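Local coordinates for anti-sigma-I factor RsgI2 (Clostridium thermocellum, PDB 4B9P), which probably restrains the sigma factor SigI2 until its extracellular family 3 carbohydrate-binding module, the part described here, meets cellulose, at residues A[3-8]-A[35-40]; A[42-47]-A[90-95]. One frame throughout, in Å; residues are numbered along the deposited sequence.

Contact 1 (A[3-8]-A[35-40])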
ATOM      1  N   LEU A   3     -11.380   0.893 -26.452  1.00 44.86           N
ATOM      2  CA  LEU A   3     -11.063  -0.069 -25.412  1.00 42.75           C
ATOM      3  C   LEU A   3     -10.569   0.717 -24.211  1.00 41.94           C
ATOM      4  O   LEU A   3      -9.510   1.329 -24.240  1.00 45.61           O
ATOM      5  CB  LEU A   3     -10.045  -1.142 -25.835  1.00 44.04           C
ATOM      6  CG  LEU A   3     -10.491  -2.436 -26.552  1.00 44.94           C
ATOM      7  CD1 LEU A   3      -9.334  -3.413 -26.628  1.00 45.87           C
ATOM      8  CD2 LEU A   3     -11.690  -3.134 -25.905  1.00 45.03           C
ATOM      9  N   LEU A   4     -11.372   0.696 -23.160  1.00 36.73           N
ATOM     10  CA  LEU A   4     -11.123   1.476 -21.971  1.00 36.02           C
ATOM     11  C   LEU A   4     -10.117   0.808 -21.009  1.00 31.45           C
ATOM     12  O   LEU A   4     -10.210  -0.398 -20.744  1.00 32.32           O
ATOM     13  CB  LEU A   4     -12.470   1.610 -21.272  1.00 38.96           C
ATOM     14  CG  LEU A   4     -12.634   2.536 -20.085  1.00 44.02           C
ATOM     15  CD1 LEU A   4     -12.718   3.976 -20.572  1.00 47.17           C
ATOM     16  CD2 LEU A   4     -13.889   2.136 -19.376  1.00 47.42           C
ATOM     17  N   THR A   5      -9.145   1.574 -20.517  1.00 29.39           N
ATOM     18  CA  THR A   5      -8.313   1.114 -19.402  1.00 26.56           C
ATOM     19  C   THR A   5      -8.942   1.602 -18.118  1.00 23.95           C
ATOM     20  O   THR A   5      -9.159   2.802 -17.957  1.00 27.47           O
ATOM     21  CB  THR A   5      -6.862   1.640 -19.517  1.00 28.21           C
ATOM     22  OG1 THR A   5      -6.285   1.113 -20.707  1.00 31.30           O
ATOM     23  CG2 THR A   5      -6.015   1.194 -18.340  1.00 27.75           C
ATOM     24  N   LYS A   6      -9.271   0.675 -17.217  1.00 24.13           N
ATOM     25  CA  LYS A   6      -9.967   1.045 -15.995  1.00 22.87           C
ATOM     26  C   LYS A   6      -9.629   0.064 -14.906  1.00 20.87           C
ATOM     27  O   LYS A   6      -9.482  -1.142 -15.152  1.00 20.40           O
ATOM     28  CB  LYS A   6     -11.486   1.066 -16.209  1.00 24.86           C
ATOM     29  CG  LYS A   6     -12.248   1.791 -15.111  1.00 28.41           C
ATOM     30  CD  LYS A   6     -13.733   1.837 -15.439  1.00 32.69           C
ATOM     31  CE  LYS A   6     -14.594   2.275 -14.252  1.00 37.45           C
ATOM     32  NZ  LYS A   6     -16.025   1.877 -14.457  1.00 41.12           N
ATOM     33  N   ILE A   7      -9.481   0.582 -13.685  1.00 20.31           N
ATOM     34  CA  ILE A   7      -9.215  -0.253 -12.534  1.00 20.15           C
ATOM     35  C   ILE A   7     -10.131   0.137 -11.371  1.00 19.82           C
ATOM     36  O   ILE A   7     -10.704   1.242 -11.365  1.00 21.08           O
ATOM     37  CB  ILE A   7      -7.744  -0.137 -12.071  1.00 21.14           C
ATOM     38  CG1 ILE A   7      -7.352   1.321 -11.847  1.00 21.84           C
ATOM     39  CG2 ILE A   7      -6.833  -0.848 -13.093  1.00 21.16           C
ATOM     40  CD1 ILE A   7      -6.007   1.510 -11.236  1.00 22.49           C
ATOM     41  N   GLU A   8     -10.235  -0.758 -10.397  1.00 19.63           N
ATOM     42  CA  GLU A   8     -10.859  -0.468  -9.138  1.00 20.13           C
ATOM     43  C   GLU A   8      -9.875  -0.891  -8.060  1.00 18.60           C
ATOM     44  O   GLU A   8      -9.232  -1.929  -8.192  1.00 19.62           O
ATOM     45  CB  GLU A   8     -12.188  -1.232  -8.991  1.00 21.48           C
ATOM     46  CG  GLU A   8     -12.879  -0.943  -7.693  1.00 24.62           C
ATOM     47  CD  GLU A   8     -14.247  -1.569  -7.618  1.00 29.43           C
ATOM     48  OE1 GLU A   8     -15.183  -0.979  -8.199  1.00 35.22           O
ATOM     49  OE2 GLU A   8     -14.420  -2.625  -6.971  1.00 28.00           O
ATOM     50  N   THR A  35      -8.893  -3.501 -21.310  1.00 24.17           N
ATOM     51  CA  THR A  35      -7.522  -3.583 -21.817  1.00 25.30           C
ATOM     52  C   THR A  35      -6.656  -4.333 -20.803  1.00 24.49           C
ATOM     53  O   THR A  35      -6.812  -4.148 -19.617  1.00 24.67           O
ATOM     54  CB  THR A  35      -6.902  -2.189 -22.020  1.00 28.22           C
ATOM     55  OG1 THR A  35      -6.712  -1.571 -20.749  1.00 31.80           O
ATOM     56  CG2 THR A  35      -7.816  -1.331 -22.880  1.00 28.66           C
ATOM     57  N   PRO A  36      -5.714  -5.153 -21.258  1.00 24.20           N
ATOM     58  CA  PRO A  36      -4.741  -5.784 -20.345  1.00 23.67           C
ATOM     59  C   PRO A  36      -3.822  -4.704 -19.798  1.00 23.77           C
ATOM     60  O   PRO A  36      -3.529  -3.722 -20.478  1.00 27.94           O
ATOM     61  CB  PRO A  36      -3.948  -6.743 -21.266  1.00 27.34           C
ATOM     62  CG  PRO A  36      -4.891  -6.956 -22.437  1.00 29.79           C
ATOM     63  CD  PRO A  36      -5.565  -5.617 -22.639  1.00 27.92           C
ATOM     64  N   ILE A  37      -3.356  -4.897 -18.572  1.00 21.40           N
ATOM     65  CA  ILE A  37      -2.457  -3.952 -17.927  1.00 21.67           C
ATOM     66  C   ILE A  37      -1.164  -4.685 -17.570  1.00 21.34           C
ATOM     67  O   ILE A  37      -1.188  -5.729 -16.930  1.00 23.69           O
ATOM     68  CB  ILE A  37      -3.101  -3.373 -16.650  1.00 22.33           C
ATOM     69  CG1 ILE A  37      -4.351  -2.557 -17.030  1.00 22.99           C
ATOM     70  CG2 ILE A  37      -2.079  -2.510 -15.848  1.00 24.88           C
ATOM     71  CD1 ILE A  37      -5.266  -2.226 -15.869  1.00 23.50           C
ATOM     72  N   THR A  38      -0.035  -4.157 -18.011  1.00 21.08           N
ATOM     73  CA  THR A  38       1.245  -4.757 -17.651  1.00 21.46           C
ATOM     74  C   THR A  38       1.577  -4.390 -16.191  1.00 19.74           C
ATOM     75  O   THR A  38       1.731  -3.211 -15.866  1.00 20.95           O
ATOM     76  CB  THR A  38       2.342  -4.245 -18.608  1.00 23.50           C
ATOM     77  OG1 THR A  38       2.000  -4.639 -19.943  1.00 27.91           O
ATOM     78  CG2 THR A  38       3.736  -4.786 -18.225  1.00 24.52           C
ATOM     79  N   LEU A  39       1.701  -5.392 -15.307  1.00 19.10           N
ATOM     80  CA  LEU A  39       1.803  -5.106 -13.887  1.00 19.25           C
ATOM     81  C   LEU A  39       3.054  -4.312 -13.538  1.00 19.09           C
ATOM     82  O   LEU A  39       3.018  -3.487 -12.648  1.00 19.13           O
ATOM     83  CB  LEU A  39       1.729  -6.390 -13.076  1.00 19.45           C
ATOM     84  CG  LEU A  39       0.319  -6.956 -12.951  1.00 21.16           C
ATOM     85  CD1 LEU A  39       0.433  -8.337 -12.386  1.00 24.08           C
ATOM     86  CD2 LEU A  39      -0.552  -6.073 -12.034  1.00 22.08           C
ATOM     87  N   SER A  40       4.171  -4.553 -14.220  1.00 19.40           N
ATOM     88  CA  SER A  40       5.393  -3.825 -13.899  1.00 21.01           C
ATOM     89  C   SER A  40       5.225  -2.306 -14.065  1.00 20.49           C
ATOM     90  O   SER A  40       5.994  -1.537 -13.491  1.00 21.94           O
ATOM     91  CB  SER A  40       6.570  -4.329 -14.729  1.00 21.90           C
ATOM     92  OG  SER A  40       6.347  -4.046 -16.105  1.00 23.55           O
TER
HETATM   93  O   HOH W   1      -8.450  -2.027 -18.329  1.00 23.29           O
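T35 reaches across to the chain of L3, L4 and T5 just before strand 7-13, and CB and both its branches, OG1 and CG2, make contact. CB itself lies 3.6 Å from T5 OG1. OG1 sits between the backbone N and the carbonyl carbon (chi1 68°) and hydrogen-bonds T5 OG1 at 2.7 Å, either hydroxyl being able to donate; the two threonine side chains cross at about a right angle. CG2, beside its own backbone N, packs on two carbonyls, L4 O at 3.3 Å and L3 O, and touches L3 CB. A weak bond from T35 N to L4 O (3.4 Å) backs this up. Water 1 extends the polar grip, accepting from K6 N at 3.0 Å and donating to T35 O, which N31 ND2 also holds. Further along, the contact turns apolar: I37 CD1 meets I7 CG2 at 3.5 Å, tighter than usual for two carbons, and Y161 borders the site. The outer end is joined by one short hydroxyl pair, a weak amide bond and a water, with no regular strand pairing, while buried I7 and I37 pack between the sheets of the CBM3 beta-sandwich, beside V154 and I156 of the opposing sheet.

Contact 2 (A[42-47]-A[90-95])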
ATOM      1  N   VAL A  42       2.618  -0.635 -13.022  1.00 19.06           N
ATOM      2  CA  VAL A  42       1.643  -0.170 -12.032  1.00 17.79           C
ATOM      3  C   VAL A  42       2.343   0.122 -10.715  1.00 17.21           C
ATOM      4  O   VAL A  42       3.164  -0.690 -10.259  1.00 18.45           O
ATOM      5  CB  VAL A  42       0.600  -1.258 -11.762  1.00 19.13           C
ATOM      6  CG1 VAL A  42      -0.380  -0.820 -10.693  1.00 20.07           C
ATOM      7  CG2 VAL A  42      -0.136  -1.562 -13.051  1.00 20.37           C
ATOM      8  N   LYS A  43       2.032   1.263 -10.109  1.00 17.11           N
ATOM      9  CA  LYS A  43       2.504   1.598  -8.758  1.00 16.73           C
ATOM     10  C   LYS A  43       1.280   1.957  -7.928  1.00 17.05           C
ATOM     11  O   LYS A  43       0.343   2.612  -8.403  1.00 19.56           O
ATOM     12  CB  LYS A  43       3.441   2.799  -8.805  1.00 18.20           C
ATOM     13  CG  LYS A  43       4.684   2.605  -9.655  1.00 20.23           C
ATOM     14  CD  LYS A  43       5.592   1.509  -9.141  1.00 20.78           C
ATOM     15  CE  LYS A  43       6.818   1.360 -10.046  1.00 22.64           C
ATOM     16  NZ  LYS A  43       7.652   0.192  -9.636  1.00 21.26           N
ATOM     17  N   ILE A  44       1.296   1.526  -6.680  1.00 16.59           N
ATOM     18  CA  ILE A  44       0.213   1.776  -5.733  1.00 16.79           C
ATOM     19  C   ILE A  44       0.800   2.488  -4.535  1.00 16.00           C
ATOM     20  O   ILE A  44       1.837   2.030  -4.048  1.00 18.33           O
ATOM     21  CB  ILE A  44      -0.398   0.448  -5.288  1.00 17.04           C
ATOM     22  CG1 ILE A  44      -0.949  -0.358  -6.469  1.00 18.30           C
ATOM     23  CG2 ILE A  44      -1.506   0.683  -4.257  1.00 18.67           C
ATOM     24  CD1 ILE A  44      -1.227  -1.802  -6.113  1.00 21.21           C
ATOM     25  N   ARG A  45       0.175   3.574  -4.060  1.00 16.19           N
ATOM     26  CA  ARG A  45       0.749   4.321  -2.932  1.00 16.40           C
ATOM     27  C   ARG A  45      -0.220   4.396  -1.766  1.00 16.47           C
ATOM     28  O   ARG A  45      -1.373   4.810  -1.911  1.00 17.47           O
ATOM     29  CB  ARG A  45       1.125   5.755  -3.337  1.00 16.87           C
ATOM     30  CG  ARG A  45       2.221   5.763  -4.344  1.00 17.91           C
ATOM     31  CD  ARG A  45       2.610   7.173  -4.680  1.00 21.34           C
ATOM     32  NE  ARG A  45       3.720   7.140  -5.619  1.00 25.95           N
ATOM     33  CZ  ARG A  45       4.164   8.211  -6.240  1.00 33.09           C
ATOM     34  NH1 ARG A  45       3.580   9.387  -6.017  1.00 34.83           N
ATOM     35  NH2 ARG A  45       5.171   8.105  -7.096  1.00 36.54           N
ATOM     36  N   TYR A  46       0.300   4.028  -0.595  1.00 15.64           N
ATOM     37  CA  TYR A  46      -0.396   4.150   0.686  1.00 16.19           C
ATOM     38  C   TYR A  46       0.317   5.278   1.440  1.00 16.08           C
ATOM     39  O   TYR A  46       1.485   5.120   1.812  1.00 16.53           O
ATOM     40  CB  TYR A  46      -0.281   2.824   1.473  1.00 16.62           C
ATOM     41  CG  TYR A  46      -1.008   2.867   2.810  1.00 16.51           C
ATOM     42  CD1 TYR A  46      -0.377   3.354   3.977  1.00 17.11           C
ATOM     43  CD2 TYR A  46      -2.319   2.385   2.936  1.00 17.22           C
ATOM     44  CE1 TYR A  46      -1.064   3.422   5.182  1.00 17.02           C
ATOM     45  CE2 TYR A  46      -3.010   2.430   4.164  1.00 17.23           C
ATOM     46  CZ  TYR A  46      -2.362   2.927   5.279  1.00 15.78           C
ATOM     47  OH  TYR A  46      -3.082   2.949   6.418  1.00 16.67           O
ATOM     48  N   TYR A  47      -0.383   6.383   1.670  1.00 16.10           N
ATOM     49  CA  TYR A  47       0.206   7.588   2.262  1.00 15.80           C
ATOM     50  C   TYR A  47      -0.003   7.636   3.767  1.00 15.37           C
ATOM     51  O   TYR A  47      -1.088   7.294   4.264  1.00 16.21           O
ATOM     52  CB  TYR A  47      -0.459   8.825   1.677  1.00 16.34           C
ATOM     53  CG  TYR A  47      -0.192   9.066   0.239  1.00 17.27           C
ATOM     54  CD1 TYR A  47       0.993   9.693  -0.176  1.00 19.26           C
ATOM     55  CD2 TYR A  47      -1.100   8.637  -0.734  1.00 21.43           C
ATOM     56  CE1 TYR A  47       1.228   9.957  -1.522  1.00 23.90           C
ATOM     57  CE2 TYR A  47      -0.861   8.870  -2.065  1.00 25.34           C
ATOM     58  CZ  TYR A  47       0.296   9.510  -2.463  1.00 27.68           C
ATOM     59  OH  TYR A  47       0.470   9.721  -3.825  1.00 34.97           O
ATOM     60  N   ILE A  90       3.973   0.234  -3.664  1.00 17.84           N
ATOM     61  CA  ILE A  90       3.924  -1.173  -4.003  1.00 16.99           C
ATOM     62  C   ILE A  90       3.954  -1.252  -5.516  1.00 18.85           C
ATOM     63  O   ILE A  90       3.265  -0.506  -6.211  1.00 19.48           O
ATOM     64  CB  ILE A  90       2.634  -1.788  -3.456  1.00 19.05           C
ATOM     65  CG1 ILE A  90       2.701  -1.832  -1.942  1.00 23.13           C
ATOM     66  CG2 ILE A  90       2.421  -3.214  -4.020  1.00 22.71           C
ATOM     67  CD1 ILE A  90       1.401  -2.317  -1.272  1.00 25.31           C
ATOM     68  N   GLY A  91       4.802  -2.115  -6.033  1.00 18.83           N
ATOM     69  CA  GLY A  91       4.906  -2.308  -7.458  1.00 19.64           C
ATOM     70  C   GLY A  91       5.049  -3.782  -7.742  1.00 18.80           C
ATOM     71  O   GLY A  91       4.820  -4.638  -6.866  1.00 18.50           O
ATOM     72  N   PHE A  92       5.429  -4.075  -8.985  1.00 17.95           N
ATOM     73  CA  PHE A  92       5.461  -5.449  -9.455  1.00 18.05           C
ATOM     74  C   PHE A  92       6.729  -5.647 -10.244  1.00 18.74           C
ATOM     75  O   PHE A  92       7.227  -4.723 -10.904  1.00 21.12           O
ATOM     76  CB  PHE A  92       4.243  -5.674 -10.348  1.00 18.02           C
ATOM     77  CG  PHE A  92       2.955  -5.468  -9.616  1.00 17.66           C
ATOM     78  CD1 PHE A  92       2.372  -6.498  -8.923  1.00 20.42           C
ATOM     79  CD2 PHE A  92       2.370  -4.207  -9.562  1.00 17.81           C
ATOM     80  CE1 PHE A  92       1.213  -6.289  -8.203  1.00 20.87           C
ATOM     81  CE2 PHE A  92       1.208  -4.015  -8.840  1.00 19.66           C
ATOM     82  CZ  PHE A  92       0.651  -5.044  -8.169  1.00 21.13           C
ATOM     83  N   THR A  93       7.253  -6.865 -10.242  1.00 18.28           N
ATOM     84  CA  THR A  93       8.505  -7.105 -10.964  1.00 19.30           C
ATOM     85  C   THR A  93       8.261  -7.154 -12.467  1.00 21.02           C
ATOM     86  O   THR A  93       7.122  -7.294 -12.945  1.00 21.54           O
ATOM     87  CB  THR A  93       9.143  -8.402 -10.538  1.00 19.54           C
ATOM     88  OG1 THR A  93       8.217  -9.453 -10.860  1.00 21.16           O
ATOM     89  CG2 THR A  93       9.488  -8.384  -9.045  1.00 20.11           C
ATOM     90  N   ASN A  94       9.353  -7.065 -13.218  1.00 23.33           N
ATOM     91  CA  ASN A  94       9.295  -7.016 -14.663  1.00 25.90           C
ATOM     92  C   ASN A  94       8.615  -8.277 -15.193  1.00 26.94           C
ATOM     93  O   ASN A  94       7.979  -8.242 -16.241  1.00 28.17           O
ATOM     94  CB  ASN A  94      10.711  -6.872 -15.218  1.00 29.18           C
ATOM     95  CG  ASN A  94      10.718  -6.542 -16.665  1.00 38.29           C
ATOM     96  OD1 ASN A  94      10.025  -5.618 -17.090  1.00 42.58           O
ATOM     97  ND2 ASN A  94      11.475  -7.306 -17.458  1.00 43.74           N
ATOM     98  N   SER A  95       8.770  -9.395 -14.482  1.00 25.24           N
ATOM     99  CA  SER A  95       8.227 -10.683 -14.883  1.00 25.97           C
ATOM    100  C   SER A  95       6.888 -11.026 -14.184  1.00 25.24           C
ATOM    101  O   SER A  95       6.426 -12.161 -14.238  1.00 27.20           O
ATOM    102  CB  SER A  95       9.292 -11.741 -14.658  1.00 26.94           C
ATOM    103  OG  SER A  95      10.322 -11.669 -15.666  1.00 28.23           O
TER
HETATM  104  O   HOH W   2       5.672  -1.665 -10.689  1.00 19.39           O
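I44 and I90 form an antiparallel hydrogen-bonded pair where strands 42-48 and 84-92 run side by side in one sheet of the CBM3 beta-sandwich. The pairing is closed by I44 N to I90 O (2.9 Å) and by I90 N to I44 O (2.8 Å). K43 CA lies against I90 O in a CA-H...O contact. The two isoleucines stand together on the face turned to the other sheet, their CB atoms 4.2 Å apart, and I90 also touches I107 and S109 of strand 104-111.

The F92 ring is the flat bump of the contact. Its CD2-CE2 edge follows V42: CD2 has V42 O in the ring plane, and CE2 lies 4.0 Å from V42 CG1, which stands anti to the backbone N (chi1 177°). I44 CD1 meets the same ring at its edge, near CZ at 4.3 Å. F92 is thus seated in the notch between the V42 and I44 side chains, with V105 and I107 of the opposing sheet also against it.

On the other face G91, without a side chain, leaves a low spot that the aliphatic part of K43 covers. CG of K43 stands beside the backbone N (chi1 -60°), and the further turn at chi2 (-63°) brings CD to 4.2 Å from G91 CA. R45, on the same face, pairs with E89 in a salt bridge. Past G91 the direct strand pairing gives way to a bridging water: water 2 donates to V42 O at 2.7 Å and accepts from F92 N and from K43 NZ, the ammonium lying 2.9 Å from its oxygen.

In the fold
From the N terminus the chain enters contact 1 at once, runs through strands 7-13, 19-20 and 25-31, and returns at T35, closing a loop of 26 residues. Strand 37-38 and a short 3-10 turn then lead into strand 42-48, where contact 2 opens; its 42-residue loop passes through strands 56-63 and 70-81, one in each sheet, before strand 84-92 closes it. The two loops are in series, neither nested nor crossing. Contact 1 ties the start of strand 7-13 to the crossing between the two large sheets, where strand 37-38 pairs with 98-99, and contact 2 pairs two strands within the second sheet. They meet directly: I37 CG2 packs on V42 CG2, and L39 O on F92 CD2.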